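Local coordinates for putative dehydrogenase (Pseudomonas fluorescens, PDB 6UUG), which acts as the flavin-dependent methanesulfinate monooxygenase MsuC, part of a two-component system in bacterial sulfur assimilation, at residues 41-46 with 62-67; 31-36 with 92-97; 55-60 with 100-105. All coordinates share one frame; numbering follows the deposited sequence. Where two conformers were deposited one is given.

Interaction 1 of 3, residues 41-46 with 62-67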
loop_
_atom_site.group_PDB
_atom_site.type_symbol
_atom_site.label_atom_id
_atom_site.label_comp_id
_atom_site.label_asym_id
_atom_site.label_seq_id
_atom_site.Cartn_x
_atom_site.Cartn_y
_atom_site.Cartn_z
ATOM N N ALA A 41 -7.852 2.176 -33.980
ATOM C CA ALA A 41 -9.120 2.902 -33.989
ATOM C C ALA A 41 -10.255 2.032 -34.525
ATOM O O ALA A 41 -11.365 2.032 -33.973
ATOM C CB ALA A 41 -8.981 4.185 -34.813
ATOM N N GLU A 42 -9.997 1.282 -35.600
ATOM C CA GLU A 42 -11.012 0.377 -36.131
ATOM C C GLU A 42 -11.296 -0.759 -35.155
ATOM O O GLU A 42 -12.460 -1.123 -34.940
ATOM C CB GLU A 42 -10.572 -0.179 -37.491
ATOM C CG GLU A 42 -10.412 0.879 -38.567
ATOM N N PHE A 43 -10.245 -1.325 -34.548
ATOM C CA PHE A 43 -10.452 -2.380 -33.561
ATOM C C PHE A 43 -11.301 -1.883 -32.397
ATOM O O PHE A 43 -12.155 -2.615 -31.887
ATOM C CB PHE A 43 -9.108 -2.902 -33.041
ATOM C CG PHE A 43 -8.272 -3.615 -34.073
ATOM C CD1 PHE A 43 -8.835 -4.093 -35.252
ATOM C CD2 PHE A 43 -6.920 -3.820 -33.849
ATOM C CE1 PHE A 43 -8.065 -4.746 -36.187
ATOM C CE2 PHE A 43 -6.138 -4.473 -34.790
ATOM C CZ PHE A 43 -6.710 -4.939 -35.954
ATOM N N ALA A 44 -11.085 -0.634 -31.969
ATOM C CA ALA A 44 -11.785 -0.117 -30.795
ATOM C C ALA A 44 -13.294 -0.105 -30.995
ATOM O O ALA A 44 -14.048 -0.181 -30.020
ATOM C CB ALA A 44 -11.297 1.292 -30.460
ATOM N N LEU A 45 -13.752 -0.021 -32.245
ATOM C CA LEU A 45 -15.185 0.063 -32.507
ATOM C C LEU A 45 -15.924 -1.210 -32.113
ATOM O O LEU A 45 -17.097 -1.143 -31.725
ATOM C CB LEU A 45 -15.419 0.380 -33.979
ATOM C CG LEU A 45 -14.883 1.729 -34.453
ATOM C CD1 LEU A 45 -15.159 1.898 -35.935
ATOM C CD2 LEU A 45 -15.512 2.859 -33.666
ATOM N N THR A 46 -15.272 -2.369 -32.203
ATOM C CA THR A 46 -15.887 -3.650 -31.878
ATOM C C THR A 46 -15.259 -4.337 -30.670
ATOM O O THR A 46 -15.630 -5.472 -30.364
ATOM C CB THR A 46 -15.803 -4.594 -33.084
ATOM O OG1 THR A 46 -14.423 -4.849 -33.388
ATOM C CG2 THR A 46 -16.467 -3.976 -34.305
ATOM N N ASP A 62 -7.312 -10.791 -40.283
ATOM C CA ASP A 62 -7.143 -10.500 -41.707
ATOM C C ASP A 62 -6.729 -9.048 -41.929
ATOM O O ASP A 62 -5.938 -8.752 -42.832
ATOM C CB ASP A 62 -8.434 -10.808 -42.476
ATOM C CG ASP A 62 -8.672 -12.302 -42.660
ATOM O OD1 ASP A 62 -7.716 -13.098 -42.508
ATOM O OD2 ASP A 62 -9.827 -12.676 -42.960
ATOM N N ALA A 63 -7.254 -8.128 -41.116
ATOM C CA ALA A 63 -6.832 -6.734 -41.207
ATOM C C ALA A 63 -5.342 -6.585 -40.916
ATOM O O ALA A 63 -4.668 -5.749 -41.523
ATOM C CB ALA A 63 -7.657 -5.871 -40.253
ATOM N N LEU A 64 -4.815 -7.380 -39.981
ATOM C CA LEU A 64 -3.370 -7.415 -39.761
ATOM C C LEU A 64 -2.636 -7.963 -40.980
ATOM O O LEU A 64 -1.599 -7.420 -41.381
ATOM C CB LEU A 64 -3.046 -8.250 -38.515
ATOM C CG LEU A 64 -3.441 -7.619 -37.176
ATOM C CD1 LEU A 64 -3.178 -8.609 -36.038
ATOM C CD2 LEU A 64 -2.667 -6.347 -36.946
ATOM N N ARG A 65 -3.156 -9.035 -41.583
ATOM C CA ARG A 65 -2.549 -9.574 -42.802
ATOM C C ARG A 65 -2.421 -8.506 -43.881
ATOM O O ARG A 65 -1.350 -8.325 -44.473
ATOM C CB ARG A 65 -3.368 -10.756 -43.320
ATOM C CG ARG A 65 -3.195 -12.029 -42.528
ATOM C CD ARG A 65 -4.055 -13.148 -43.079
ATOM N NE ARG A 65 -3.716 -14.397 -42.412
ATOM C CZ ARG A 65 -4.356 -14.888 -41.355
ATOM N NH1 ARG A 65 -5.414 -14.262 -40.852
ATOM N NH2 ARG A 65 -3.944 -16.026 -40.810
ATOM N N ASP A 66 -3.500 -7.758 -44.124
ATOM C CA ASP A 66 -3.502 -6.752 -45.180
ATOM C C ASP A 66 -2.658 -5.528 -44.839
ATOM O O ASP A 66 -2.235 -4.815 -45.751
ATOM C CB ASP A 66 -4.943 -6.340 -45.480
ATOM C CG ASP A 66 -5.771 -7.492 -46.030
ATOM O OD1 ASP A 66 -5.169 -8.476 -46.517
ATOM O OD2 ASP A 66 -7.016 -7.412 -45.974
ATOM N N SER A 67 -2.387 -5.279 -43.552
ATOM C CA SER A 67 -1.682 -4.066 -43.136
ATOM C C SER A 67 -0.201 -4.076 -43.487
ATOM O O SER A 67 0.420 -3.006 -43.527
ATOM C CB SER A 67 -1.812 -3.879 -41.623
ATOM O OG SER A 67 -1.057 -4.878 -40.942
#
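F43 and A63 mark where the two helical segments 41-46 and 62-67 come nearest, with their CA atoms 9.5 Å apart, a gap that the F43 ring largely spans. The ring points across with its rim and not its face. Two adjacent ring carbons divide the work: F43 CE1 meets the methyl CB of A63 at 4.2 Å, and F43 CZ lies 4.4 Å from CD2 of L64. Both partners sit near the plane of the ring. The end of the L64 side chain, through its CD2 branch, comes nearer to F43 than its CB does. Behind this apolar seam the carbonyl of L64 is gripped twice, by the backbone N of S67 and by the S67 hydroxyl, whose OG stands 2.6 Å from L64 O. The same OG also bonds L69 N, just beyond the segment. The contact belongs to the helical N-terminal part of the acyl-CoA dehydrogenase family, where helix 58-67 folds back against helix 32-53; L39 of the latter touches A63, L64 and S67, while R65, through D173 and Q175, ties helix 58-67 to the residues just before strand 176-183.

Interaction 2 of 3, residues 31-36 with 92-97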
loop_
_atom_site.group_PDB
_atom_site.type_symbol
_atom_site.label_atom_id
_atom_site.label_comp_id
_atom_site.label_asym_id
_atom_site.label_seq_id
_atom_site.Cartn_x
_atom_site.Cartn_y
_atom_site.Cartn_z
ATOM N N SER A 31 3.786 5.475 -41.604
ATOM C CA SER A 31 4.733 4.717 -40.806
ATOM C C SER A 31 4.017 3.536 -40.151
ATOM O O SER A 31 2.786 3.526 -40.055
ATOM C CB SER A 31 5.364 5.607 -39.740
ATOM O OG SER A 31 4.473 5.821 -38.653
ATOM N N PRO A 32 4.764 2.516 -39.706
ATOM C CA PRO A 32 4.103 1.397 -39.006
ATOM C C PRO A 32 3.301 1.826 -37.788
ATOM O O PRO A 32 2.211 1.283 -37.563
ATOM C CB PRO A 32 5.277 0.480 -38.630
ATOM C CG PRO A 32 6.295 0.751 -39.697
ATOM C CD PRO A 32 6.185 2.230 -39.972
ATOM N N LEU A 33 3.803 2.779 -36.988
ATOM C CA LEU A 33 3.033 3.243 -35.839
ATOM C C LEU A 33 1.732 3.897 -36.284
ATOM O O LEU A 33 0.672 3.631 -35.710
ATOM C CB LEU A 33 3.852 4.217 -34.989
ATOM C CG LEU A 33 3.138 4.722 -33.732
ATOM C CD1 LEU A 33 2.848 3.557 -32.816
ATOM C CD2 LEU A 33 3.935 5.799 -32.988
ATOM N N GLN A 34 1.793 4.758 -37.307
ATOM C CA GLN A 34 0.570 5.371 -37.819
ATOM C C GLN A 34 -0.404 4.317 -38.333
ATOM O O GLN A 34 -1.610 4.408 -38.089
ATOM C CB GLN A 34 0.913 6.387 -38.917
ATOM C CG GLN A 34 1.700 7.599 -38.396
ATOM C CD GLN A 34 2.513 8.324 -39.480
ATOM O OE1 GLN A 34 2.502 7.941 -40.653
ATOM N NE2 GLN A 34 3.228 9.377 -39.077
ATOM N N THR A 35 0.100 3.314 -39.056
ATOM C CA THR A 35 -0.758 2.227 -39.524
ATOM C C THR A 35 -1.394 1.483 -38.355
ATOM O O THR A 35 -2.591 1.170 -38.384
ATOM C CB THR A 35 0.047 1.256 -40.389
ATOM O OG1 THR A 35 0.529 1.934 -41.557
ATOM C CG2 THR A 35 -0.802 0.074 -40.806
ATOM N N ALA A 36 -0.603 1.181 -37.325
ATOM C CA ALA A 36 -1.142 0.504 -36.147
ATOM C C ALA A 36 -2.200 1.349 -35.448
ATOM O O ALA A 36 -3.228 0.820 -35.010
ATOM C CB ALA A 36 -0.004 0.151 -35.183
ATOM N N VAL A 92 2.948 -3.410 -30.360
ATOM C CA VAL A 92 2.256 -4.290 -29.408
ATOM C C VAL A 92 1.541 -3.461 -28.337
ATOM O O VAL A 92 0.359 -3.681 -28.024
ATOM C CB VAL A 92 3.253 -5.287 -28.775
ATOM C CG1 VAL A 92 2.584 -6.065 -27.649
ATOM C CG2 VAL A 92 3.810 -6.263 -29.820
ATOM N N ARG A 93 2.262 -2.500 -27.754
ATOM C CA ARG A 93 1.707 -1.613 -26.736
ATOM C C ARG A 93 0.511 -0.829 -27.269
ATOM O O ARG A 93 -0.511 -0.688 -26.583
ATOM C CB ARG A 93 2.812 -0.661 -26.261
ATOM C CG ARG A 93 2.380 0.540 -25.417
ATOM C CD ARG A 93 3.618 1.421 -25.147
ATOM N NE ARG A 93 3.372 2.635 -24.367
ATOM C CZ ARG A 93 4.325 3.523 -24.086
ATOM N NH1 ARG A 93 5.570 3.309 -24.513
ATOM N NH2 ARG A 93 4.042 4.620 -23.386
ATOM N N GLU A 94 0.615 -0.327 -28.505
ATOM C CA GLU A 94 -0.474 0.456 -29.084
ATOM C C GLU A 94 -1.732 -0.385 -29.269
ATOM O O GLU A 94 -2.843 0.082 -28.999
ATOM C CB GLU A 94 -0.035 1.052 -30.420
ATOM C CG GLU A 94 -1.038 2.033 -30.996
ATOM C CD GLU A 94 -1.074 3.351 -30.242
ATOM O OE1 GLU A 94 -0.063 3.713 -29.602
ATOM O OE2 GLU A 94 -2.120 4.031 -30.293
ATOM N N PHE A 95 -1.580 -1.631 -29.735
ATOM C CA PHE A 95 -2.747 -2.505 -29.862
ATOM C C PHE A 95 -3.347 -2.803 -28.493
ATOM O O PHE A 95 -4.572 -2.811 -28.331
ATOM C CB PHE A 95 -2.380 -3.814 -30.556
ATOM C CG PHE A 95 -2.142 -3.681 -32.035
ATOM C CD1 PHE A 95 -2.855 -2.763 -32.785
ATOM C CD2 PHE A 95 -1.205 -4.479 -32.665
ATOM C CE1 PHE A 95 -2.629 -2.639 -34.160
ATOM C CE2 PHE A 95 -0.984 -4.368 -34.037
ATOM C CZ PHE A 95 -1.699 -3.447 -34.773
ATOM N N ALA A 96 -2.494 -3.009 -27.487
ATOM C CA ALA A 96 -2.973 -3.383 -26.158
ATOM C C ALA A 96 -3.819 -2.301 -25.498
ATOM O O ALA A 96 -4.606 -2.617 -24.595
ATOM C CB ALA A 96 -1.790 -3.747 -25.260
ATOM N N LYS A 97 -3.685 -1.042 -25.925
ATOM C CA LYS A 97 -4.543 0.005 -25.382
ATOM C C LYS A 97 -6.012 -0.266 -25.682
ATOM O O LYS A 97 -6.883 0.110 -24.884
ATOM C CB LYS A 97 -4.146 1.365 -25.946
ATOM C CG LYS A 97 -2.768 1.830 -25.556
ATOM C CD LYS A 97 -2.411 3.123 -26.300
ATOM C CE LYS A 97 -1.025 3.553 -25.965
ATOM N NZ LYS A 97 -0.744 4.935 -26.499
#
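A36 meets F95 in the apolar half of this contact, where helix 32-53 and helix 85-96 approach. The methyl CB of A36 touches two neighbouring atoms on the far end of the F95 ring, CE1 and CZ, each at 4.0 Å. The backbone takes part as well: A36 O lies 3.6 Å from F95 CE1, approaching the ring obliquely. F95 CG stands anti to the carbonyl carbon, chi1 -74°, which carries the ring over to the partner helix. The ring also packs edge-to-face with F106 and touches A103, both of helix 100-119. The nearest backbones belong to A36 and E94, with CA atoms 7.1 Å apart.

Both helices belong to the helical N-terminal domain of the acyl-CoA dehydrogenase fold. At the start of helix 32-53, S31 and Q34 form a capping box. S31 OG accepts from Q34 N at 3.2 Å, and in return Q34 OE1 accepts from S31 N at 2.9 Å, the donor standing above the plane of the amide. S31 O is held by two donors of T35, its backbone N and its hydroxyl OG1.

Among the charged groups, E94 has two conformers, so its contacts are less certain: in one, OE1 lies 4.3 Å from L33 CD1 and forms a weak salt bridge with K97 NZ at 3.4 Å. R93 pairs with E265 and E315 on helices 247-277 and 294-327.

Interaction 3 of 3, residues 55-60 with 100-105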
loop_
_atom_site.group_PDB
_atom_site.type_symbol
_atom_site.label_atom_id
_atom_site.label_comp_id
_atom_site.label_asym_id
_atom_site.label_seq_id
_atom_site.Cartn_x
_atom_site.Cartn_y
_atom_site.Cartn_z
ATOM N N GLY A 55 -13.735 -16.250 -28.917
ATOM C CA GLY A 55 -13.466 -16.912 -30.175
ATOM C C GLY A 55 -12.332 -16.267 -30.951
ATOM O O GLY A 55 -11.561 -15.451 -30.435
ATOM N N THR A 56 -12.244 -16.640 -32.229
ATOM C CA THR A 56 -11.182 -16.148 -33.102
ATOM C C THR A 56 -11.586 -14.815 -33.719
ATOM O O THR A 56 -12.645 -14.736 -34.359
ATOM C CB THR A 56 -10.873 -17.155 -34.201
ATOM O OG1 THR A 56 -10.636 -18.443 -33.620
ATOM C CG2 THR A 56 -9.623 -16.729 -34.983
ATOM N N PRO A 57 -10.791 -13.752 -33.557
ATOM C CA PRO A 57 -11.092 -12.460 -34.211
ATOM C C PRO A 57 -10.608 -12.459 -35.656
ATOM O O PRO A 57 -9.626 -11.809 -36.031
ATOM C CB PRO A 57 -10.336 -11.461 -33.328
ATOM C CG PRO A 57 -9.143 -12.241 -32.827
ATOM C CD PRO A 57 -9.535 -13.712 -32.783
ATOM N N LYS A 58 -11.315 -13.222 -36.496
ATOM C CA LYS A 58 -10.840 -13.476 -37.857
ATOM C C LYS A 58 -10.759 -12.196 -38.680
ATOM O O LYS A 58 -9.776 -11.975 -39.399
ATOM C CB LYS A 58 -11.748 -14.509 -38.529
ATOM C CG LYS A 58 -11.482 -14.719 -40.013
ATOM C CD LYS A 58 -10.078 -15.237 -40.281
ATOM C CE LYS A 58 -9.907 -15.606 -41.757
ATOM N NZ LYS A 58 -8.483 -15.846 -42.138
ATOM N N ALA A 59 -11.783 -11.336 -38.598
ATOM C CA ALA A 59 -11.759 -10.087 -39.353
ATOM C C ALA A 59 -10.575 -9.211 -38.950
ATOM O O ALA A 59 -9.937 -8.573 -39.801
ATOM C CB ALA A 59 -13.078 -9.337 -39.152
ATOM N N GLU A 60 -10.265 -9.168 -37.652
ATOM C CA GLU A 60 -9.144 -8.358 -37.186
ATOM C C GLU A 60 -7.809 -8.976 -37.589
ATOM O O GLU A 60 -6.864 -8.257 -37.932
ATOM C CB GLU A 60 -9.225 -8.179 -35.666
ATOM C CG GLU A 60 -10.396 -7.320 -35.185
ATOM C CD GLU A 60 -11.768 -7.952 -35.435
ATOM O OE1 GLU A 60 -11.887 -9.198 -35.361
ATOM O OE2 GLU A 60 -12.727 -7.195 -35.717
ATOM N N SER A 100 -6.165 -6.187 -26.040
ATOM C CA SER A 100 -4.975 -6.899 -25.594
ATOM C C SER A 100 -4.893 -8.304 -26.171
ATOM O O SER A 100 -3.797 -8.864 -26.210
ATOM C CB SER A 100 -4.929 -6.960 -24.069
ATOM O OG SER A 100 -6.045 -7.660 -23.575
ATOM N N SER A 101 -6.022 -8.895 -26.589
ATOM C CA SER A 101 -5.964 -10.194 -27.265
ATOM C C SER A 101 -5.287 -10.081 -28.620
ATOM O O SER A 101 -4.459 -10.926 -28.988
ATOM C CB SER A 101 -7.367 -10.771 -27.439
ATOM O OG SER A 101 -7.858 -11.211 -26.196
ATOM N N ILE A 102 -5.643 -9.056 -29.384
ATOM C CA ILE A 102 -4.957 -8.810 -30.648
ATOM C C ILE A 102 -3.496 -8.462 -30.391
ATOM O O ILE A 102 -2.594 -8.924 -31.104
ATOM C CB ILE A 102 -5.697 -7.710 -31.431
ATOM C CG1 ILE A 102 -6.936 -8.313 -32.094
ATOM C CG2 ILE A 102 -4.802 -7.065 -32.480
ATOM C CD1 ILE A 102 -6.598 -9.344 -33.168
ATOM N N ALA A 103 -3.232 -7.657 -29.353
ATOM C CA ALA A 103 -1.844 -7.330 -29.039
ATOM C C ALA A 103 -1.049 -8.590 -28.736
ATOM O O ALA A 103 0.109 -8.719 -29.152
ATOM C CB ALA A 103 -1.781 -6.361 -27.860
ATOM N N HIS A 104 -1.666 -9.535 -28.020
ATOM C CA HIS A 104 -0.997 -10.775 -27.625
ATOM C C HIS A 104 -0.640 -11.638 -28.828
ATOM O O HIS A 104 0.495 -12.103 -28.952
ATOM C CB HIS A 104 -1.910 -11.536 -26.665
ATOM C CG HIS A 104 -1.264 -12.693 -25.964
ATOM N ND1 HIS A 104 -1.702 -13.131 -24.732
ATOM C CD2 HIS A 104 -0.246 -13.514 -26.313
ATOM C CE1 HIS A 104 -0.978 -14.170 -24.351
ATOM N NE2 HIS A 104 -0.090 -14.425 -25.294
ATOM N N VAL A 105 -1.606 -11.897 -29.711
ATOM C CA VAL A 105 -1.292 -12.768 -30.839
ATOM C C VAL A 105 -0.357 -12.073 -31.811
ATOM O O VAL A 105 0.461 -12.734 -32.450
ATOM C CB VAL A 105 -2.568 -13.257 -31.544
ATOM C CG1 VAL A 105 -3.299 -14.238 -30.634
ATOM C CG2 VAL A 105 -3.442 -12.094 -31.950
#
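One methyl group, CD1 of I102, makes the whole of the close contact between segments 55-60 and 100-105, and it does so with a proline that is itself in a tight turn. P57 is the centre of an inverse gamma turn, in which K58 N donates weakly to T56 O at 2.9 Å, and the same proline holds the N-cap position of helix 58-67. The chain thus bends sharply just before the helix begins, and the bend presents the pyrrolidine ring to helix 100-119.

I102 CD1 meets P57 CG at 3.9 Å, the two side chains running past one another in opposite directions. The second partner lies one helical turn on: CB of E60, 3.8 Å from I102 CD1. The methyl therefore lodges against the proline ring and the base of the glutamate together; the CA atoms of E60 and I102, the nearest pair, are 7.8 Å apart. In I102, chi1 of -78° directs CG1 toward segment 55-60, and chi2 of -66° turns CD1 against the proline ring and CB of E60. E60 gives only its aliphatic root to the contact. Its chain bends at chi2, 67°, so that the carboxylate turns away, where it has a long, weak ion pair with R50 of helix 32-53.

Polar groups lie to the sides of this apolar patch. T56 OG1 bonds D217 and N206, S101 OG bonds the backbone N of Q215, and S100 and H104 both bond Q213. These partners belong to the chain between strands 202-204 and 221-228, so the beta region abuts the contact at one flank. F43 of helix 32-53 covers both E60 and I102, while helix 247-277 lies against S100 and H104, leaving helix 100-119 packed between the N-terminal helices and the C-terminal bundle.

In the fold
Three small contacts together illustrate how a helical domain is knit from shared side chains. Interactions 1 and 3 are buried; interaction 2 is only partly so, and it has a capping box and charged residues around its apolar core. Helix 32-53 serves interactions 1 and 2, helix 58-67 serves 1 and 3. F43 joins them all: its CE2 lies 4.0 Å from F95 CE1 of interaction 2 and 3.7 Å from I102 CG2 of interaction 3. L64 also packs on F95, and A103 links the segments of interactions 2 and 3. None uses hydrogen bonds across its segments; a ring edge carries 1, a ring met by a methyl and a carbonyl oxygen carries 2, an aliphatic methyl 3.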